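Local coordinates for protein D-alanyl-lipoteichoic acid synthetase (Streptococcus pneumoniae, PDB 3BMA) that probably takes part in the D-alanylation of lipoteichoic acid during cell wall biogenesis, as a membrane-associated member of the DltD family, at residues Ser286-Pro292 and Thr372-Tyr377. The protein carries 1 engineered substitution. Coordinates in Å, arbitrary orientation, origin at the centre of the assembly. Residue numbers count along the deposited sequence, not the author numbering.
Sequences SKSKVNP and TPAPTY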
ATOM      1  N   SER C 286      25.969  -5.728 -22.136  1.00 28.14           N
ATOM      2  CA  SER C 286      25.454  -6.926 -22.787  1.00 23.50           C
ATOM      3  C   SER C 286      23.929  -6.983 -22.776  1.00 30.27           C
ATOM      4  O   SER C 286      23.312  -7.326 -23.787  1.00 33.93           O
ATOM      5  CB  SER C 286      26.044  -8.179 -22.129  1.00 30.62           C
ATOM      6  OG  SER C 286      25.515  -9.368 -22.693  1.00 32.70           O
ATOM      7  N   LYS C 287      23.333  -6.651 -21.629  1.00 35.75           N
ATOM      8  CA  LYS C 287      21.879  -6.646 -21.459  1.00 35.62           C
ATOM      9  C   LYS C 287      21.209  -5.576 -22.314  1.00 38.84           C
ATOM     10  O   LYS C 287      20.139  -5.809 -22.876  1.00 41.02           O
ATOM     11  CB  LYS C 287      21.512  -6.406 -19.995  1.00 37.58           C
ATOM     12  CG  LYS C 287      21.757  -7.575 -19.057  1.00 40.68           C
ATOM     13  CD  LYS C 287      21.600  -7.108 -17.620  1.00 39.46           C
ATOM     14  CE  LYS C 287      21.646  -8.263 -16.647  1.00 45.83           C
ATOM     15  NZ  LYS C 287      21.319  -7.814 -15.267  1.00 43.83           N
ATOM     16  N   SER C 288      21.848  -4.410 -22.408  1.00 39.25           N
ATOM     17  CA  SER C 288      21.299  -3.266 -23.140  1.00 37.41           C
ATOM     18  C   SER C 288      21.696  -3.264 -24.612  1.00 37.10           C
ATOM     19  O   SER C 288      21.229  -2.419 -25.377  1.00 39.84           O
ATOM     20  CB  SER C 288      21.734  -1.948 -22.491  1.00 36.74           C
ATOM     21  OG  SER C 288      21.551  -1.970 -21.088  1.00 37.65           O
ATOM     22  N   LYS C 289      22.552  -4.216 -24.991  1.00 40.90           N
ATOM     23  CA  LYS C 289      23.101  -4.347 -26.349  1.00 44.75           C
ATOM     24  C   LYS C 289      23.828  -3.086 -26.818  1.00 41.66           C
ATOM     25  O   LYS C 289      23.645  -2.652 -27.959  1.00 40.77           O
ATOM     26  CB  LYS C 289      22.022  -4.746 -27.380  1.00 45.31           C
ATOM     27  CG  LYS C 289      21.221  -5.994 -27.047  1.00 46.28           C
ATOM     28  CD  LYS C 289      20.350  -6.396 -28.224  1.00 52.10           C
ATOM     29  CE  LYS C 289      19.290  -7.404 -27.814  1.00 70.10           C
ATOM     30  NZ  LYS C 289      18.229  -6.788 -26.960  1.00 76.57           N
ATOM     31  N   VAL C 290      24.637  -2.488 -25.942  1.00 37.92           N
ATOM     32  CA  VAL C 290      25.404  -1.310 -26.361  1.00 37.39           C
ATOM     33  C   VAL C 290      26.712  -1.739 -27.032  1.00 33.42           C
ATOM     34  O   VAL C 290      27.254  -2.806 -26.727  1.00 28.75           O
ATOM     35  CB  VAL C 290      25.623  -0.217 -25.230  1.00 35.36           C
ATOM     36  CG1 VAL C 290      24.592  -0.323 -24.121  1.00 31.04           C
ATOM     37  CG2 VAL C 290      27.023  -0.244 -24.662  1.00 33.04           C
ATOM     38  N   ASN C 291      27.178  -0.925 -27.973  1.00 37.44           N
ATOM     39  CA  ASN C 291      28.437  -1.171 -28.668  1.00 30.67           C
ATOM     40  C   ASN C 291      29.468  -0.141 -28.221  1.00 30.24           C
ATOM     41  O   ASN C 291      29.546   0.951 -28.781  1.00 29.61           O
ATOM     42  CB  ASN C 291      28.232  -1.130 -30.187  1.00 35.29           C
ATOM     43  CG  ASN C 291      29.453  -1.600 -30.967  1.00 39.21           C
ATOM     44  OD1 ASN C 291      30.336  -2.282 -30.437  1.00 25.54           O
ATOM     45  ND2 ASN C 291      29.500  -1.240 -32.243  1.00 44.58           N
ATOM     46  N   PRO C 292      30.259  -0.487 -27.194  1.00 29.91           N
ATOM     47  CA  PRO C 292      31.227   0.430 -26.621  1.00 28.97           C
ATOM     48  C   PRO C 292      32.582   0.398 -27.314  1.00 32.17           C
ATOM     49  O   PRO C 292      33.016  -0.654 -27.795  1.00 30.33           O
ATOM     50  CB  PRO C 292      31.378  -0.093 -25.191  1.00 25.24           C
ATOM     51  CG  PRO C 292      31.083  -1.544 -25.288  1.00 26.26           C
ATOM     52  CD  PRO C 292      30.267  -1.790 -26.504  1.00 29.00           C
ATOM     53  N   THR C 372      27.419   0.838 -35.978  1.00 46.85           N
ATOM     54  CA  THR C 372      27.120  -0.570 -36.207  1.00 50.69           C
ATOM     55  C   THR C 372      26.568  -1.179 -34.917  1.00 52.14           C
ATOM     56  O   THR C 372      27.000  -0.796 -33.828  1.00 55.38           O
ATOM     57  CB  THR C 372      28.372  -1.355 -36.684  1.00 50.00           C
ATOM     58  OG1 THR C 372      29.511  -0.983 -35.898  1.00 50.82           O
ATOM     59  CG2 THR C 372      28.659  -1.061 -38.148  1.00 54.80           C
ATOM     60  N   PRO C 373      25.592  -2.108 -35.031  1.00 53.78           N
ATOM     61  CA  PRO C 373      25.040  -2.786 -33.852  1.00 50.95           C
ATOM     62  C   PRO C 373      26.062  -3.625 -33.079  1.00 48.15           C
ATOM     63  O   PRO C 373      27.055  -4.077 -33.650  1.00 52.77           O
ATOM     64  CB  PRO C 373      23.954  -3.696 -34.443  1.00 49.49           C
ATOM     65  CG  PRO C 373      24.326  -3.864 -35.871  1.00 50.05           C
ATOM     66  CD  PRO C 373      24.923  -2.553 -36.268  1.00 54.25           C
ATOM     67  N   ALA C 374      25.802  -3.814 -31.789  1.00 44.73           N
ATOM     68  CA  ALA C 374      26.653  -4.610 -30.913  1.00 39.95           C
ATOM     69  C   ALA C 374      26.632  -6.088 -31.304  1.00 38.96           C
ATOM     70  O   ALA C 374      25.585  -6.608 -31.703  1.00 38.30           O
ATOM     71  CB  ALA C 374      26.199  -4.445 -29.472  1.00 38.44           C
ATOM     72  N   PRO C 375      27.786  -6.777 -31.186  1.00 38.53           N
ATOM     73  CA  PRO C 375      27.820  -8.222 -31.417  1.00 41.34           C
ATOM     74  C   PRO C 375      27.154  -8.998 -30.281  1.00 44.64           C
ATOM     75  O   PRO C 375      26.619  -8.400 -29.347  1.00 49.95           O
ATOM     76  CB  PRO C 375      29.319  -8.525 -31.441  1.00 34.95           C
ATOM     77  CG  PRO C 375      29.904  -7.507 -30.547  1.00 33.20           C
ATOM     78  CD  PRO C 375      29.124  -6.259 -30.845  1.00 37.84           C
ATOM     79  N   THR C 376      27.182 -10.323 -30.370  1.00 50.59           N
ATOM     80  CA  THR C 376      26.715 -11.167 -29.278  1.00 51.93           C
ATOM     81  C   THR C 376      27.860 -11.341 -28.283  1.00 49.25           C
ATOM     82  O   THR C 376      28.953 -11.773 -28.652  1.00 53.43           O
ATOM     83  CB  THR C 376      26.221 -12.543 -29.790  1.00 54.35           C
ATOM     84  OG1 THR C 376      25.238 -12.351 -30.814  1.00 56.17           O
ATOM     85  CG2 THR C 376      25.608 -13.360 -28.654  1.00 55.87           C
ATOM     86  N   TYR C 377      27.611 -10.981 -27.028  1.00 45.78           N
ATOM     87  CA  TYR C 377      28.615 -11.134 -25.983  1.00 40.68           C
ATOM     88  C   TYR C 377      28.421 -12.446 -25.230  1.00 42.89           C
ATOM     89  O   TYR C 377      27.297 -12.927 -25.084  1.00 47.52           O
ATOM     90  CB  TYR C 377      28.581  -9.955 -25.006  1.00 33.45           C
ATOM     91  CG  TYR C 377      28.680  -8.582 -25.646  1.00 27.65           C
ATOM     92  CD1 TYR C 377      29.848  -8.163 -26.282  1.00 26.62           C
ATOM     93  CD2 TYR C 377      27.608  -7.697 -25.596  1.00 21.96           C
ATOM     94  CE1 TYR C 377      29.933  -6.891 -26.866  1.00 17.37           C
ATOM     95  CE2 TYR C 377      27.685  -6.429 -26.167  1.00 22.19           C
ATOM     96  CZ  TYR C 377      28.848  -6.034 -26.796  1.00 23.89           C
ATOM     97  OH  TYR C 377      28.916  -4.782 -27.363  1.00 32.02           O
TER
HETATM   98  O   HOH W   1      24.252  -1.629 -30.571  1.00 37.95           O
HETATM   99  O   HOH W   2      31.218  -4.374 -28.744  1.00 28.35           O
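In this SGNH-hydrolase-like alpha/beta fold, helix 274-287 turns into strand 291-296 of the parallel sheet, and the proline-rich loop 372-377 runs across the turn. Ser-286, in the last turn of the helix, sets its CA 3.6 Å from CD2 of Tyr-377. Lys-289, with positive phi, is the first residue to leave helical geometry, and the chain turns here toward the strand. Its carbonyl O accepts a hydrogen bond from water 1, which in turn accepts one from Ala-374 N. The CA-to-CB bond of Val-290 points away from the loop, and its side chain packs on Val-102. Val-290 O faces the loop, at the edge of the Tyr-377 ring, and accepts a 2.7 Å hydrogen bond from Tyr-377 OH. Asn-291 opens the strand and packs its CB 4.0 Å from CB of Ala-374. Asn-291 ND2 donates a hydrogen bond to Thr-372 O at 3.0 Å. Pro-292 brings CD to 3.4 Å from Tyr-377 OH, while the Tyr-377 ring also stacks with Phe-330. Water 2 donates both to Asn-291 OD1, at 2.8 Å, and to Tyr-377 OH, at 2.7 Å.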